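Local coordinates for protein pectate lyase 47 (Bacillus sp. TS-47, PDB 1VBL) that probably cleaves pectate by calcium-dependent beta-elimination, as a thermostable, secreted member of polysaccharide lyase family 1, at residues M26-P29 against Q30-F33; N37-E40 against L41-L45. All coordinates share one frame; numbering follows the deposited sequence.

Contact 1 (M26-P29 against Q30-F33)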
ATOM      1  N   MET A  26     -14.018 -21.187   4.123  1.00 26.17           N
ATOM      2  CA  MET A  26     -15.161 -22.100   4.124  1.00 29.28           C
ATOM      3  C   MET A  26     -15.688 -22.400   2.723  1.00 28.49           C
ATOM      4  O   MET A  26     -16.825 -22.849   2.566  1.00 27.74           O
ATOM      5  CB  MET A  26     -16.305 -21.522   4.967  1.00 32.80           C
ATOM      6  CG  MET A  26     -15.997 -21.397   6.450  1.00 38.45           C
ATOM      7  SD  MET A  26     -17.378 -20.686   7.375  1.00 46.89           S
ATOM      8  CE  MET A  26     -18.293 -22.168   7.816  1.00 45.11           C
ATOM      9  N   ALA A  27     -14.864 -22.159   1.709  1.00 27.23           N
ATOM     10  CA  ALA A  27     -15.270 -22.391   0.327  1.00 26.81           C
ATOM     11  C   ALA A  27     -15.528 -23.858   0.016  1.00 26.69           C
ATOM     12  O   ALA A  27     -14.829 -24.740   0.510  1.00 26.22           O
ATOM     13  CB  ALA A  27     -14.211 -21.848  -0.623  1.00 26.66           C
ATOM     14  N   SER A  28     -16.541 -24.108  -0.810  1.00 27.61           N
ATOM     15  CA  SER A  28     -16.876 -25.467  -1.230  1.00 29.33           C
ATOM     16  C   SER A  28     -15.779 -25.889  -2.203  1.00 29.46           C
ATOM     17  O   SER A  28     -15.193 -25.048  -2.881  1.00 28.74           O
ATOM     18  CB  SER A  28     -18.225 -25.488  -1.952  1.00 28.49           C
ATOM     19  OG  SER A  28     -19.248 -24.929  -1.150  1.00 32.00           O
ATOM     20  N   PRO A  29     -15.491 -27.195  -2.291  1.00 31.35           N
ATOM     21  CA  PRO A  29     -14.448 -27.672  -3.205  1.00 31.64           C
ATOM     22  C   PRO A  29     -14.580 -27.163  -4.640  1.00 32.05           C
ATOM     23  O   PRO A  29     -13.584 -27.042  -5.353  1.00 32.22           O
ATOM     24  CB  PRO A  29     -14.558 -29.197  -3.099  1.00 33.16           C
ATOM     25  CG  PRO A  29     -15.966 -29.424  -2.618  1.00 34.03           C
ATOM     26  CD  PRO A  29     -16.152 -28.323  -1.617  1.00 31.91           C
ATOM     27  N   GLN A  30     -15.803 -26.855  -5.061  1.00 31.32           N
ATOM     28  CA  GLN A  30     -16.027 -26.356  -6.414  1.00 32.06           C
ATOM     29  C   GLN A  30     -15.664 -24.875  -6.537  1.00 30.65           C
ATOM     30  O   GLN A  30     -15.601 -24.329  -7.641  1.00 29.72           O
ATOM     31  CB  GLN A  30     -17.490 -26.562  -6.827  1.00 34.56           C
ATOM     32  CG  GLN A  30     -18.506 -26.160  -5.769  1.00 38.76           C
ATOM     33  CD  GLN A  30     -18.898 -27.316  -4.866  1.00 40.01           C
ATOM     34  OE1 GLN A  30     -18.044 -28.023  -4.332  1.00 41.84           O
ATOM     35  NE2 GLN A  30     -20.199 -27.511  -4.689  1.00 42.16           N
ATOM     36  N   ASN A  31     -15.422 -24.234  -5.399  1.00 29.03           N
ATOM     37  CA  ASN A  31     -15.074 -22.820  -5.381  1.00 26.60           C
ATOM     38  C   ASN A  31     -13.622 -22.568  -4.992  1.00 25.21           C
ATOM     39  O   ASN A  31     -13.275 -21.505  -4.472  1.00 22.66           O
ATOM     40  CB  ASN A  31     -16.028 -22.078  -4.448  1.00 27.45           C
ATOM     41  CG  ASN A  31     -17.424 -21.970  -5.029  1.00 28.74           C
ATOM     42  OD1 ASN A  31     -18.419 -21.979  -4.304  1.00 29.38           O
ATOM     43  ND2 ASN A  31     -17.504 -21.857  -6.350  1.00 27.57           N
ATOM     44  N   VAL A  32     -12.780 -23.563  -5.250  1.00 23.81           N
ATOM     45  CA  VAL A  32     -11.351 -23.477  -4.981  1.00 22.99           C
ATOM     46  C   VAL A  32     -10.720 -23.521  -6.365  1.00 22.91           C
ATOM     47  O   VAL A  32     -10.849 -24.519  -7.080  1.00 21.86           O
ATOM     48  CB  VAL A  32     -10.854 -24.675  -4.154  1.00 23.15           C
ATOM     49  CG1 VAL A  32      -9.355 -24.564  -3.930  1.00 22.26           C
ATOM     50  CG2 VAL A  32     -11.584 -24.721  -2.822  1.00 23.96           C
ATOM     51  N   PHE A  33     -10.049 -22.443  -6.748  1.00 20.71           N
ATOM     52  CA  PHE A  33      -9.453 -22.377  -8.074  1.00 19.94           C
ATOM     53  C   PHE A  33      -7.942 -22.216  -8.098  1.00 19.83           C
ATOM     54  O   PHE A  33      -7.317 -21.825  -7.112  1.00 17.04           O
ATOM     55  CB  PHE A  33     -10.053 -21.209  -8.868  1.00 20.48           C
ATOM     56  CG  PHE A  33     -11.548 -21.086  -8.755  1.00 22.83           C
ATOM     57  CD1 PHE A  33     -12.131 -20.541  -7.615  1.00 23.03           C
ATOM     58  CD2 PHE A  33     -12.372 -21.511  -9.790  1.00 24.73           C
ATOM     59  CE1 PHE A  33     -13.516 -20.418  -7.509  1.00 23.68           C
ATOM     60  CE2 PHE A  33     -13.760 -21.393  -9.696  1.00 25.06           C
ATOM     61  CZ  PHE A  33     -14.333 -20.845  -8.552  1.00 25.21           C
TER
HETATM   62  O   HOH W   1     -18.185 -21.684  -1.542  1.00 25.18           O
HETATM   63  O   HOH W   2     -11.234 -27.405  -6.140  1.00 46.06           O

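Contact 2 (N37-E40 against L41-L45)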
ATOM      1  N   ASN A  37      -3.505 -16.793 -15.279  1.00 17.43           N
ATOM      2  CA  ASN A  37      -3.547 -15.587 -16.101  1.00 17.79           C
ATOM      3  C   ASN A  37      -4.734 -14.702 -15.737  1.00 16.16           C
ATOM      4  O   ASN A  37      -5.598 -15.100 -14.961  1.00 16.75           O
ATOM      5  CB  ASN A  37      -3.590 -15.943 -17.594  1.00 18.98           C
ATOM      6  CG  ASN A  37      -4.814 -16.753 -17.969  1.00 21.10           C
ATOM      7  OD1 ASN A  37      -5.944 -16.347 -17.706  1.00 21.10           O
ATOM      8  ND2 ASN A  37      -4.593 -17.904 -18.598  1.00 22.41           N
ATOM      9  N   ARG A  38      -4.771 -13.503 -16.309  1.00 15.97           N
ATOM     10  CA  ARG A  38      -5.830 -12.544 -16.027  1.00 16.88           C
ATOM     11  C   ARG A  38      -7.240 -13.089 -16.199  1.00 17.90           C
ATOM     12  O   ARG A  38      -8.085 -12.931 -15.319  1.00 17.44           O
ATOM     13  CB  ARG A  38      -5.663 -11.296 -16.901  1.00 15.87           C
ATOM     14  CG  ARG A  38      -6.721 -10.229 -16.640  1.00 16.11           C
ATOM     15  CD  ARG A  38      -6.460  -8.957 -17.430  1.00 18.51           C
ATOM     16  NE  ARG A  38      -7.523  -7.980 -17.220  1.00 19.84           N
ATOM     17  CZ  ARG A  38      -8.773  -8.130 -17.649  1.00 21.17           C
ATOM     18  NH1 ARG A  38      -9.122  -9.220 -18.324  1.00 20.68           N
ATOM     19  NH2 ARG A  38      -9.677  -7.196 -17.394  1.00 22.45           N
ATOM     20  N   THR A  39      -7.503 -13.724 -17.336  1.00 18.44           N
ATOM     21  CA  THR A  39      -8.835 -14.261 -17.588  1.00 17.91           C
ATOM     22  C   THR A  39      -9.270 -15.268 -16.529  1.00 17.27           C
ATOM     23  O   THR A  39     -10.368 -15.166 -15.987  1.00 16.52           O
ATOM     24  CB  THR A  39      -8.910 -14.926 -18.977  1.00 19.57           C
ATOM     25  OG1 THR A  39      -8.629 -13.948 -19.985  1.00 20.97           O
ATOM     26  CG2 THR A  39     -10.295 -15.504 -19.214  1.00 19.31           C
ATOM     27  N   GLU A  40      -8.410 -16.236 -16.230  1.00 16.36           N
ATOM     28  CA  GLU A  40      -8.741 -17.250 -15.235  1.00 17.93           C
ATOM     29  C   GLU A  40      -8.976 -16.619 -13.867  1.00 17.36           C
ATOM     30  O   GLU A  40      -9.822 -17.078 -13.097  1.00 16.40           O
ATOM     31  CB  GLU A  40      -7.622 -18.290 -15.143  1.00 19.83           C
ATOM     32  CG  GLU A  40      -7.246 -18.908 -16.487  1.00 22.73           C
ATOM     33  CD  GLU A  40      -6.289 -20.077 -16.349  1.00 25.39           C
ATOM     34  OE1 GLU A  40      -5.408 -20.082 -15.484  1.00 26.66           O
ATOM     35  OE2 GLU A  40      -6.447 -21.071 -17.214  1.00 26.53           O
ATOM     36  N   LEU A  41      -8.227 -15.562 -13.567  1.00 17.24           N
ATOM     37  CA  LEU A  41      -8.369 -14.877 -12.289  1.00 17.70           C
ATOM     38  C   LEU A  41      -9.745 -14.227 -12.204  1.00 18.24           C
ATOM     39  O   LEU A  41     -10.462 -14.401 -11.218  1.00 17.90           O
ATOM     40  CB  LEU A  41      -7.274 -13.814 -12.126  1.00 16.08           C
ATOM     41  CG  LEU A  41      -7.355 -12.896 -10.899  1.00 15.52           C
ATOM     42  CD1 LEU A  41      -7.369 -13.724  -9.621  1.00 16.22           C
ATOM     43  CD2 LEU A  41      -6.164 -11.942 -10.899  1.00 15.73           C
ATOM     44  N   ILE A  42     -10.115 -13.482 -13.242  1.00 18.74           N
ATOM     45  CA  ILE A  42     -11.414 -12.818 -13.258  1.00 19.47           C
ATOM     46  C   ILE A  42     -12.558 -13.831 -13.273  1.00 19.53           C
ATOM     47  O   ILE A  42     -13.623 -13.587 -12.702  1.00 17.55           O
ATOM     48  CB  ILE A  42     -11.527 -11.855 -14.467  1.00 21.91           C
ATOM     49  CG1 ILE A  42     -10.544 -10.694 -14.278  1.00 22.32           C
ATOM     50  CG2 ILE A  42     -12.953 -11.321 -14.589  1.00 22.10           C
ATOM     51  CD1 ILE A  42     -10.560  -9.669 -15.391  1.00 24.88           C
ATOM     52  N   GLN A  43     -12.335 -14.975 -13.916  1.00 19.33           N
ATOM     53  CA  GLN A  43     -13.357 -16.015 -13.970  1.00 20.40           C
ATOM     54  C   GLN A  43     -13.527 -16.629 -12.579  1.00 19.22           C
ATOM     55  O   GLN A  43     -14.648 -16.817 -12.109  1.00 19.18           O
ATOM     56  CB  GLN A  43     -12.965 -17.090 -14.990  1.00 21.91           C
ATOM     57  CG  GLN A  43     -12.793 -16.534 -16.396  1.00 27.44           C
ATOM     58  CD  GLN A  43     -12.413 -17.583 -17.415  1.00 29.87           C
ATOM     59  OE1 GLN A  43     -11.501 -18.382 -17.194  1.00 33.26           O
ATOM     60  NE2 GLN A  43     -13.102 -17.579 -18.552  1.00 33.08           N
ATOM     61  N   ALA A  44     -12.415 -16.918 -11.913  1.00 17.40           N
ATOM     62  CA  ALA A  44     -12.470 -17.498 -10.573  1.00 17.78           C
ATOM     63  C   ALA A  44     -13.168 -16.550  -9.603  1.00 17.15           C
ATOM     64  O   ALA A  44     -13.853 -16.986  -8.678  1.00 18.86           O
ATOM     65  CB  ALA A  44     -11.065 -17.811 -10.075  1.00 16.02           C
ATOM     66  N   LEU A  45     -12.995 -15.252  -9.823  1.00 17.20           N
ATOM     67  CA  LEU A  45     -13.607 -14.244  -8.967  1.00 16.35           C
ATOM     68  C   LEU A  45     -15.078 -13.974  -9.290  1.00 16.80           C
ATOM     69  O   LEU A  45     -15.741 -13.220  -8.580  1.00 15.80           O
ATOM     70  CB  LEU A  45     -12.806 -12.938  -9.046  1.00 15.88           C
ATOM     71  CG  LEU A  45     -11.478 -12.924  -8.280  1.00 14.72           C
ATOM     72  CD1 LEU A  45     -10.615 -11.755  -8.741  1.00 15.28           C
ATOM     73  CD2 LEU A  45     -11.761 -12.821  -6.782  1.00 15.95           C
TER

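Contact 1 (M26-P29 against Q30-F33)
Q30 folds its side chain back along the ring of P29, so that the two lie side by side and point the same way. Its OE1 comes to 3.0 Å from P29 CG, while Q30 CD rests 3.5 Å from S28 CB. The bend comes from the torsions: CG sits between the backbone N and the carbonyl carbon (chi1 46°), and chi2 of -92° bends the chain so that the amide lies against S28 CB and the proline ring. S28 to N31 form a type I beta turn, with P29 and Q30 at its corners, closed where N31 N donates to S28 O at 2.7 Å. V32 CG2 packs 3.6 Å from that same carbonyl oxygen. A27 touches I60 and V32 touches Y62 of strand 59-63, N31 and I60 share a backbone hydrogen bond, and the turn runs on into strand 32-35 of what is probably the parallel beta-helix known for polysaccharide lyase family 1. One direct hydrogen bond closes the turn, and two waters bridge S28 N to N31 OD1 and P29 O to V32 O, so part of its polar bonding runs through solvent.

Contact 2 (N37-E40 against L41-L45)
N37 stands at the N-cap of helix 38-44 and meets 41-45 through its backbone: N37 O accepts from L41 N at 3.0 Å. Its side chain caps the start of the helix, OD1 accepting from E40 N at 2.9 Å in a nearly straight bond (175°).

R38 follows with CG anti to the backbone N (chi1 -179°) and a chain extended as far as NE; a turn about the CD-NE bond (chi4 -68°) then sets the guanidinium against I42. There the CD1 methyl of I42 sits over one face of the group, 3.1 Å above its plane and offset toward the rim, with CZ 3.3 Å from CD1. R38 O meanwhile accepts from I42 N.

T39 crosses Q43 at a slant, its CG2 methyl 3.5 Å from Q43 CD and near NE2 as well, so a methyl lies against the amide; T39 OG1 is hydrogen-bonded to N75.

E40 closes the walk. Its backbone O accepts from A44 N at 2.9 Å, and the A44 CB methyl lies 3.3 Å from the same oxygen. The carboxylate turns back to T36, where OE1 is hydrogen-bonded to OG1.

L41 and A44 pack on I61, and A44 also touches F33 and V35, so this side of the helix faces strands 32-35 and 59-63 while Q43 is exposed. The asparagine cap satisfies an amide that has no earlier helical carbonyl to use, and the negative E40 near the N-terminus would be expected to interact favourably with the helix dipole. With a methyl over one face of the R38 guanidinium, NE and NH2 still make hydrogen bonds to partners outside the helix, NE to R125 O.

How the contacts relate
The two contacts come in series along the chain, contact 1 in the turn that opens strand 32-35 and contact 2 in helix 38-44 directly after it. Their centres are about 15 Å apart, and they meet where F33 CG packs 3.6 Å from A44 CB. Both also lean on strand 59-63, which runs parallel to strand 32-35, so strand, helix and next strand form one beta-alpha-beta unit at the start of the parallel beta-helix expected of this lyase family. Both lie on the same side of the chain's centre, joining strand 32-35, helix 38-44 and strand 59-63 away from the calcium site of D190, D229 and D233.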